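Local coordinates for putative uncharacterized protein (Pyrococcus furiosus, PDB 3UFC) that binds CRISPR RNA and belongs to the Cas6 family of endoribonuclease-like proteins of CRISPR antiviral defence, at residues Lys33-Ile37 and Ile92-Lys98; Ile122-Phe128 and Ala218-Tyr222; Trp149-Pro153 and Tyr201-Met207. All blocks are in the same frame, centred on the assembly; numbering follows the deposited sequence.

Contact 1: Lys33-Ile37 and Ile92-Lys98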
loop_
_atom_site.group_PDB
_atom_site.type_symbol
_atom_site.label_atom_id
_atom_site.label_comp_id
_atom_site.label_asym_id
_atom_site.label_seq_id
_atom_site.Cartn_x
_atom_site.Cartn_y
_atom_site.Cartn_z
ATOM N N LYS A 33 -15.924 -1.674 -6.732
ATOM C CA LYS A 33 -16.914 -1.448 -5.685
ATOM C C LYS A 33 -17.105 0.032 -5.348
ATOM O O LYS A 33 -18.233 0.488 -5.160
ATOM C CB LYS A 33 -16.533 -2.231 -4.424
ATOM C CG LYS A 33 -16.527 -3.741 -4.637
ATOM C CD LYS A 33 -16.021 -4.488 -3.417
ATOM C CE LYS A 33 -15.913 -5.976 -3.709
ATOM N NZ LYS A 33 -17.236 -6.553 -4.102
ATOM N N ALA A 34 -16.010 0.783 -5.274
ATOM C CA ALA A 34 -16.101 2.204 -4.951
ATOM C C ALA A 34 -16.725 3.002 -6.091
ATOM O O ALA A 34 -17.491 3.939 -5.860
ATOM C CB ALA A 34 -14.715 2.759 -4.620
ATOM N N GLY A 35 -16.394 2.626 -7.321
ATOM C CA GLY A 35 -16.925 3.328 -8.474
ATOM C C GLY A 35 -18.427 3.194 -8.625
ATOM O O GLY A 35 -19.085 4.106 -9.123
ATOM N N ALA A 36 -18.972 2.059 -8.199
ATOM C CA ALA A 36 -20.407 1.812 -8.293
ATOM C C ALA A 36 -21.200 2.842 -7.493
ATOM O O ALA A 36 -22.329 3.178 -7.847
ATOM C CB ALA A 36 -20.729 0.403 -7.793
ATOM N N ILE A 37 -20.601 3.345 -6.421
ATOM C CA ILE A 37 -21.259 4.329 -5.574
ATOM C C ILE A 37 -20.919 5.777 -5.933
ATOM O O ILE A 37 -21.724 6.682 -5.717
ATOM C CB ILE A 37 -20.936 4.057 -4.087
ATOM C CG1 ILE A 37 -21.697 2.805 -3.638
ATOM C CG2 ILE A 37 -21.290 5.265 -3.227
ATOM C CD1 ILE A 37 -21.581 2.497 -2.172
ATOM N N ILE A 92 -14.926 4.083 -0.716
ATOM C CA ILE A 92 -14.492 2.693 -0.569
ATOM C C ILE A 92 -15.312 1.951 0.491
ATOM O O ILE A 92 -15.755 0.825 0.261
ATOM C CB ILE A 92 -12.985 2.612 -0.193
ATOM C CG1 ILE A 92 -12.129 3.017 -1.400
ATOM C CG2 ILE A 92 -12.626 1.200 0.259
ATOM C CD1 ILE A 92 -10.640 3.116 -1.100
ATOM N N VAL A 93 -15.503 2.578 1.648
ATOM C CA VAL A 93 -16.275 1.962 2.723
ATOM C C VAL A 93 -17.705 1.661 2.281
ATOM O O VAL A 93 -18.199 0.549 2.474
ATOM C CB VAL A 93 -16.314 2.868 3.975
ATOM C CG1 VAL A 93 -17.414 2.400 4.934
ATOM C CG2 VAL A 93 -14.965 2.823 4.678
ATOM N N GLU A 94 -18.365 2.651 1.689
ATOM C CA GLU A 94 -19.733 2.478 1.216
ATOM C C GLU A 94 -19.783 1.426 0.119
ATOM O O GLU A 94 -20.670 0.569 0.103
ATOM C CB GLU A 94 -20.286 3.805 0.687
ATOM C CG GLU A 94 -20.597 4.822 1.770
ATOM C CD GLU A 94 -21.035 6.165 1.207
ATOM O OE1 GLU A 94 -21.859 6.178 0.264
ATOM O OE2 GLU A 94 -20.562 7.205 1.714
ATOM N N GLY A 95 -18.828 1.498 -0.803
ATOM C CA GLY A 95 -18.777 0.542 -1.892
ATOM C C GLY A 95 -18.650 -0.886 -1.401
ATOM O O GLY A 95 -19.254 -1.797 -1.964
ATOM N N ILE A 96 -17.868 -1.084 -0.345
ATOM C CA ILE A 96 -17.660 -2.414 0.217
ATOM C C ILE A 96 -18.854 -2.863 1.061
ATOM O O ILE A 96 -19.179 -4.051 1.109
ATOM C CB ILE A 96 -16.370 -2.450 1.071
ATOM C CG1 ILE A 96 -15.149 -2.302 0.157
ATOM C CG2 ILE A 96 -16.301 -3.742 1.869
ATOM C CD1 ILE A 96 -13.824 -2.277 0.886
ATOM N N GLU A 97 -19.507 -1.915 1.725
ATOM C CA GLU A 97 -20.673 -2.245 2.536
ATOM C C GLU A 97 -21.794 -2.750 1.635
ATOM O O GLU A 97 -22.557 -3.632 2.020
ATOM C CB GLU A 97 -21.146 -1.018 3.324
ATOM C CG GLU A 97 -20.332 -0.744 4.577
ATOM C CD GLU A 97 -20.578 -1.777 5.664
ATOM O OE1 GLU A 97 -21.702 -1.805 6.209
ATOM O OE2 GLU A 97 -19.656 -2.562 5.971
ATOM N N LYS A 98 -21.874 -2.195 0.428
ATOM C CA LYS A 98 -22.898 -2.585 -0.539
ATOM C C LYS A 98 -22.561 -3.890 -1.257
ATOM O O LYS A 98 -23.456 -4.659 -1.611
ATOM C CB LYS A 98 -23.092 -1.475 -1.573
ATOM C CG LYS A 98 -24.038 -1.841 -2.711
ATOM C CD LYS A 98 -24.165 -0.693 -3.699
ATOM C CE LYS A 98 -25.101 -1.045 -4.843
ATOM N NZ LYS A 98 -25.230 0.075 -5.823
HETATM O O HOH W 1 -20.204 -1.266 -4.356
#

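Contact 2: Ile122-Phe128 and Ala218-Tyr222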
loop_
_atom_site.group_PDB
_atom_site.type_symbol
_atom_site.label_atom_id
_atom_site.label_comp_id
_atom_site.label_asym_id
_atom_site.label_seq_id
_atom_site.Cartn_x
_atom_site.Cartn_y
_atom_site.Cartn_z
ATOM N N ILE A 122 1.934 12.416 13.693
ATOM C CA ILE A 122 3.151 12.334 12.896
ATOM C C ILE A 122 4.094 13.462 13.313
ATOM O O ILE A 122 3.704 14.628 13.349
ATOM C CB ILE A 122 2.834 12.481 11.401
ATOM C CG1 ILE A 122 1.773 11.449 10.994
ATOM C CG2 ILE A 122 4.103 12.294 10.579
ATOM C CD1 ILE A 122 2.202 10.018 11.222
ATOM N N LYS A 123 5.334 13.114 13.626
ATOM C CA LYS A 123 6.309 14.114 14.041
ATOM C C LYS A 123 7.442 14.220 13.026
ATOM O O LYS A 123 7.366 13.635 11.943
ATOM C CB LYS A 123 6.842 13.746 15.426
ATOM C CG LYS A 123 5.751 13.789 16.496
ATOM C CD LYS A 123 5.749 12.550 17.370
ATOM C CE LYS A 123 6.962 12.500 18.280
ATOM N NZ LYS A 123 6.989 11.249 19.106
ATOM N N ASN A 124 8.482 14.976 13.359
ATOM C CA ASN A 124 9.612 15.126 12.449
ATOM C C ASN A 124 10.449 13.866 12.446
ATOM O O ASN A 124 11.217 13.618 11.517
ATOM C CB ASN A 124 10.459 16.333 12.844
ATOM C CG ASN A 124 9.729 17.630 12.629
ATOM O OD1 ASN A 124 9.399 18.336 13.580
ATOM N ND2 ASN A 124 9.449 17.948 11.367
ATOM N N VAL A 125 10.299 13.070 13.499
ATOM C CA VAL A 125 11.006 11.805 13.603
ATOM C C VAL A 125 9.963 10.726 13.891
ATOM O O VAL A 125 9.164 10.848 14.825
ATOM C CB VAL A 125 12.060 11.822 14.729
ATOM C CG1 VAL A 125 12.796 10.482 14.761
ATOM C CG2 VAL A 125 13.055 12.963 14.495
ATOM N N ASN A 126 9.960 9.680 13.069
ATOM C CA ASN A 126 9.004 8.586 13.225
ATOM C C ASN A 126 9.647 7.257 12.865
ATOM O O ASN A 126 10.581 7.203 12.069
ATOM C CB ASN A 126 7.807 8.769 12.281
ATOM C CG ASN A 126 7.199 10.156 12.349
ATOM O OD1 ASN A 126 6.465 10.480 13.282
ATOM N ND2 ASN A 126 7.502 10.985 11.351
ATOM N N ILE A 127 9.152 6.185 13.463
ATOM C CA ILE A 127 9.632 4.862 13.115
ATOM C C ILE A 127 8.449 4.266 12.359
ATOM O O ILE A 127 7.345 4.166 12.901
ATOM C CB ILE A 127 9.936 3.993 14.341
ATOM C CG1 ILE A 127 11.108 4.583 15.130
ATOM C CG2 ILE A 127 10.310 2.587 13.886
ATOM C CD1 ILE A 127 11.465 3.763 16.349
ATOM N N PHE A 128 8.674 3.907 11.100
ATOM C CA PHE A 128 7.621 3.337 10.262
ATOM C C PHE A 128 7.884 1.864 9.969
ATOM O O PHE A 128 9.034 1.437 9.849
ATOM C CB PHE A 128 7.524 4.088 8.921
ATOM C CG PHE A 128 6.989 5.495 9.028
ATOM C CD1 PHE A 128 7.779 6.582 8.657
ATOM C CD2 PHE A 128 5.681 5.733 9.458
ATOM C CE1 PHE A 128 7.278 7.884 8.706
ATOM C CE2 PHE A 128 5.166 7.029 9.512
ATOM C CZ PHE A 128 5.963 8.111 9.134
ATOM N N ALA A 218 6.090 13.186 5.813
ATOM C CA ALA A 218 5.887 12.017 6.663
ATOM C C ALA A 218 4.387 11.718 6.761
ATOM O O ALA A 218 3.960 10.562 6.692
ATOM C CB ALA A 218 6.463 12.276 8.053
ATOM N N LYS A 219 3.594 12.770 6.916
ATOM C CA LYS A 219 2.148 12.635 7.018
ATOM C C LYS A 219 1.572 12.125 5.701
ATOM O O LYS A 219 0.679 11.274 5.689
ATOM C CB LYS A 219 1.526 13.983 7.380
ATOM C CG LYS A 219 0.032 13.933 7.645
ATOM C CD LYS A 219 -0.460 15.256 8.227
ATOM C CE LYS A 219 -1.945 15.203 8.572
ATOM N NZ LYS A 219 -2.811 15.007 7.374
ATOM N N PHE A 220 2.092 12.643 4.592
ATOM C CA PHE A 220 1.634 12.224 3.270
ATOM C C PHE A 220 1.929 10.739 3.047
ATOM O O PHE A 220 1.087 10.002 2.538
ATOM C CB PHE A 220 2.330 13.042 2.183
ATOM C CG PHE A 220 1.818 12.760 0.797
ATOM C CD1 PHE A 220 0.699 13.425 0.307
ATOM C CD2 PHE A 220 2.451 11.824 -0.014
ATOM C CE1 PHE A 220 0.212 13.160 -0.976
ATOM C CE2 PHE A 220 1.973 11.551 -1.304
ATOM C CZ PHE A 220 0.853 12.220 -1.783
ATOM N N GLY A 221 3.133 10.308 3.424
ATOM C CA GLY A 221 3.508 8.911 3.254
ATOM C C GLY A 221 2.716 7.994 4.172
ATOM O O GLY A 221 2.388 6.857 3.818
ATOM N N TYR A 222 2.414 8.491 5.364
ATOM C CA TYR A 222 1.644 7.723 6.332
ATOM C C TYR A 222 0.216 7.527 5.827
ATOM O O TYR A 222 -0.338 6.438 5.927
ATOM C CB TYR A 222 1.611 8.453 7.678
ATOM C CG TYR A 222 0.814 7.737 8.750
ATOM C CD1 TYR A 222 1.228 6.503 9.248
ATOM C CD2 TYR A 222 -0.341 8.308 9.281
ATOM C CE1 TYR A 222 0.510 5.850 10.262
ATOM C CE2 TYR A 222 -1.065 7.668 10.291
ATOM C CZ TYR A 222 -0.631 6.444 10.777
ATOM O OH TYR A 222 -1.327 5.835 11.797
#

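Contact 3: Trp149-Pro153 and Tyr201-Met207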
loop_
_atom_site.group_PDB
_atom_site.type_symbol
_atom_site.label_atom_id
_atom_site.label_comp_id
_atom_site.label_asym_id
_atom_site.label_seq_id
_atom_site.Cartn_x
_atom_site.Cartn_y
_atom_site.Cartn_z
ATOM N N TRP A 149 13.777 0.178 -13.151
ATOM C CA TRP A 149 14.644 -0.593 -12.285
ATOM C C TRP A 149 14.246 -0.338 -10.832
ATOM O O TRP A 149 14.301 0.796 -10.354
ATOM C CB TRP A 149 16.102 -0.199 -12.521
ATOM C CG TRP A 149 17.064 -1.101 -11.835
ATOM C CD1 TRP A 149 17.608 -0.933 -10.594
ATOM C CD2 TRP A 149 17.550 -2.357 -12.321
ATOM N NE1 TRP A 149 18.401 -2.011 -10.274
ATOM C CE2 TRP A 149 18.382 -2.900 -11.318
ATOM C CE3 TRP A 149 17.359 -3.078 -13.508
ATOM C CZ2 TRP A 149 19.025 -4.134 -11.464
ATOM C CZ3 TRP A 149 17.999 -4.307 -13.653
ATOM C CH2 TRP A 149 18.820 -4.821 -12.635
ATOM N N ASP A 150 13.834 -1.400 -10.146
ATOM C CA ASP A 150 13.412 -1.316 -8.751
ATOM C C ASP A 150 14.603 -1.233 -7.808
ATOM O O ASP A 150 15.527 -2.050 -7.870
ATOM C CB ASP A 150 12.536 -2.525 -8.408
ATOM C CG ASP A 150 11.274 -2.572 -9.245
ATOM O OD1 ASP A 150 10.626 -3.637 -9.319
ATOM O OD2 ASP A 150 10.927 -1.528 -9.833
ATOM N N LEU A 151 14.566 -0.237 -6.931
ATOM C CA LEU A 151 15.639 -0.002 -5.973
ATOM C C LEU A 151 15.279 -0.448 -4.559
ATOM O O LEU A 151 14.103 -0.595 -4.223
ATOM C CB LEU A 151 15.990 1.488 -5.957
ATOM C CG LEU A 151 16.422 2.080 -7.305
ATOM C CD1 LEU A 151 16.463 3.596 -7.211
ATOM C CD2 LEU A 151 17.791 1.519 -7.702
ATOM N N TYR A 152 16.313 -0.652 -3.745
ATOM C CA TYR A 152 16.178 -1.068 -2.351
ATOM C C TYR A 152 16.941 -0.053 -1.502
ATOM O O TYR A 152 17.794 0.669 -2.016
ATOM C CB TYR A 152 16.782 -2.454 -2.152
ATOM C CG TYR A 152 16.227 -3.503 -3.084
ATOM C CD1 TYR A 152 14.965 -4.051 -2.875
ATOM C CD2 TYR A 152 16.967 -3.949 -4.180
ATOM C CE1 TYR A 152 14.453 -5.024 -3.728
ATOM C CE2 TYR A 152 16.463 -4.919 -5.044
ATOM C CZ TYR A 152 15.208 -5.454 -4.809
ATOM O OH TYR A 152 14.720 -6.435 -5.636
ATOM N N PRO A 153 16.659 0.002 -0.188
ATOM C CA PRO A 153 17.330 0.944 0.712
ATOM C C PRO A 153 18.858 0.940 0.671
ATOM O O PRO A 153 19.484 1.947 1.001
ATOM C CB PRO A 153 16.786 0.554 2.086
ATOM C CG PRO A 153 15.413 0.052 1.765
ATOM C CD PRO A 153 15.675 -0.807 0.553
ATOM N N TYR A 201 6.491 -8.047 -12.830
ATOM C CA TYR A 201 7.036 -8.160 -11.490
ATOM C C TYR A 201 7.324 -6.766 -10.958
ATOM O O TYR A 201 7.767 -5.887 -11.695
ATOM C CB TYR A 201 8.358 -8.929 -11.487
ATOM C CG TYR A 201 8.249 -10.425 -11.300
ATOM C CD1 TYR A 201 7.522 -10.965 -10.242
ATOM C CD2 TYR A 201 8.924 -11.302 -12.152
ATOM C CE1 TYR A 201 7.470 -12.348 -10.029
ATOM C CE2 TYR A 201 8.880 -12.684 -11.951
ATOM C CZ TYR A 201 8.150 -13.198 -10.886
ATOM O OH TYR A 201 8.104 -14.559 -10.677
ATOM N N ILE A 202 7.058 -6.563 -9.678
ATOM C CA ILE A 202 7.366 -5.298 -9.040
ATOM C C ILE A 202 8.135 -5.708 -7.799
ATOM O O ILE A 202 7.650 -6.501 -6.998
ATOM C CB ILE A 202 6.102 -4.517 -8.647
ATOM C CG1 ILE A 202 5.359 -4.069 -9.908
ATOM C CG2 ILE A 202 6.494 -3.295 -7.804
ATOM C CD1 ILE A 202 4.195 -3.121 -9.647
ATOM N N ARG A 203 9.356 -5.209 -7.672
ATOM C CA ARG A 203 10.193 -5.535 -6.531
ATOM C C ARG A 203 10.199 -4.371 -5.558
ATOM O O ARG A 203 10.340 -3.215 -5.955
ATOM C CB ARG A 203 11.619 -5.849 -6.991
ATOM C CG ARG A 203 11.749 -7.197 -7.685
ATOM C CD ARG A 203 13.082 -7.310 -8.406
ATOM N NE ARG A 203 12.883 -7.362 -9.850
ATOM C CZ ARG A 203 12.432 -8.429 -10.500
ATOM N NH1 ARG A 203 12.143 -9.535 -9.832
ATOM N NH2 ARG A 203 12.247 -8.382 -11.810
ATOM N N GLY A 204 10.029 -4.686 -4.280
ATOM C CA GLY A 204 10.003 -3.652 -3.264
ATOM C C GLY A 204 10.649 -4.102 -1.970
ATOM O O GLY A 204 11.263 -5.174 -1.896
ATOM N N SER A 205 10.490 -3.292 -0.934
ATOM C CA SER A 205 11.091 -3.597 0.345
ATOM C C SER A 205 10.110 -3.624 1.507
ATOM O O SER A 205 9.333 -2.687 1.702
ATOM C CB SER A 205 12.175 -2.563 0.658
ATOM O OG SER A 205 13.092 -2.425 -0.416
ATOM N N LEU A 206 10.129 -4.717 2.261
ATOM C CA LEU A 206 9.320 -4.801 3.465
ATOM C C LEU A 206 10.371 -4.224 4.405
ATOM O O LEU A 206 11.514 -4.680 4.406
ATOM C CB LEU A 206 8.991 -6.257 3.805
ATOM C CG LEU A 206 7.833 -6.827 2.973
ATOM C CD1 LEU A 206 7.613 -8.304 3.292
ATOM C CD2 LEU A 206 6.566 -6.031 3.269
ATOM N N MET A 207 10.026 -3.208 5.179
ATOM C CA MET A 207 11.047 -2.612 6.021
ATOM C C MET A 207 10.562 -1.813 7.215
ATOM O O MET A 207 9.414 -1.380 7.282
ATOM C CB MET A 207 11.933 -1.705 5.148
ATOM C CG MET A 207 11.147 -0.619 4.382
ATOM S SD MET A 207 12.049 0.267 3.036
ATOM C CE MET A 207 12.911 1.525 3.960
HETATM O O HOH W 2 11.715 -5.340 -11.066
HETATM O O HOH W 3 11.542 -0.855 -5.370
HETATM O O HOH W 4 12.263 -0.504 -2.078
#

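Contact 1: Lys33-Ile37 and Ile92-Lys98
The helical segments K33-I37 and I92-K98 cross nearly at right angles, with 100° between their N-to-C directions and only 7.4 Å between their axes at closest approach. The nearest CA atoms, those of A34 and G95, lie 4.4 Å apart. Such closeness illustrates how glycine lets helices meet: K33 O sits 3.3 Å from G95 CA, and a CB on G95 would clash with both K33 O and A34 N. No hydrogen bond joins the segments directly, but water 1 donates to both carbonyls, 2.8 Å from K33 O and 2.6 Å from G95 O. The two helices belong to a ferredoxin-like βαββαβ unit, in which helices 23-37 and 86-98 pair on one face of an antiparallel sheet. Around the glycine, A34 CB rests 4.1 Å from I92 CG1, although the CA-to-CB bond of I92 points away from helix 23-37. I96 also turns away, meeting I7, V111 and I114 of the underlying strands, yet its CG1 still lies 4.3 Å from K33 CD. Beyond that aliphatic contact, the K33 amino group bonds to S99 OG and E101 O and makes a cation-pi contact with F102. Toward the solvent-exposed border, I37 leans over the second helix, and its CG1 comes within 4.3 Å of K98 CD on the extended, all-trans K98 side chain.

Contact 2: Ile122-Phe128 and Ala218-Tyr222
Side-chain rotamers decide how the loop and strand of I122-F128 fit helix A218-Y222; the axes of strand 125-128 and helix 218-222 are 10.9 Å apart. I122, with both chi angles in m, divides its reach: CG2 lies 3.5 Å from A218 CB, while CD1 makes a CH-pi contact over one face of Y222, 3.9 Å from the ring centroid. Y222, t at chi1, is also met by F128, whose CE2 is 4.0 Å from Y222 CD1; the m rotamer of F128 brings CZ to 4.3 Å from A218 CB. N126 folds back in m, so that its amide pairs with the K123 backbone, OD1 accepting from K123 N (2.9 Å) and ND2 donating to K123 O (2.7 Å). In this second ferredoxin-like unit, helix 215-224 covers strands 125-130 and 237-239, and Y222 also forms a cation-pi contact with R4 of the N-terminal sheet. No hydrogen bond crosses between the segments: N126 spends its polar groups on its own turn, leaving cohesion to dispersion and ring contacts.

Contact 3: Trp149-Pro153 and Tyr201-Met207
Two strands can run side by side without sharing a sheet, as here: segments W149-L151 and Y201-M207 lie parallel within 9°, their axes 6.4 Å apart, yet no backbone-to-backbone hydrogen bond links them. A side chain and three waters do the work instead. R203 N donates to D150 OD1 at 2.6 Å, the one direct hydrogen bond across the contact. The same OD1 accepts from water 2 at 2.7 Å, and that water in turn accepts a weak bond from R203 NE (2.6 Å). D150 OD1 and R203 NE themselves are 4.4 Å apart, too far and too badly aligned for a salt bridge; D150 finds its salt bridge through OD2 with R137. Water 3 and water 4 each lie 2.8 Å from L151 O, though each has more acceptors in reach than protons, so not every such bond can hold at once. Water 3 is also 2.7 Å from R203 O, and so can link two carbonyl oxygens that cannot bond each other; water 4 is 2.7 Å from S205 OG. The edge of the Y152 ring meets S205, with CD1 3.5 Å from OG, while P153 CG packs 3.6 Å from M207 SD. Strand 145-151 is hydrogen-bonded to strand 136-142 in a hairpin, L151 with V136, whereas I202 and G204 pair with strand 183-197; L151 and P153 finally lean on F158 at the start of helix 158-174.

Overall arrangement
The three contacts sample two successive ferredoxin-like units, a tandem plan familiar in Cas6 proteins. Contact 1 belongs to the first unit, its centre 29 Å from that of contact 2 and 31 Å from that of contact 3, which lies across the chain's centre. Contacts 2 and 3 share the second unit: their centres are 20 Å apart and their nearest atoms about 4 Å, without touching. Strand 200-213 leads directly into helix 215-224, strands 125-130 and 200-213 are sheet neighbours, and along the chain contact 3 lies nested within the loop that contact 2 closes. No ligand or RNA accompanies these coordinates, and none of the contacts can be assigned to a catalytic site.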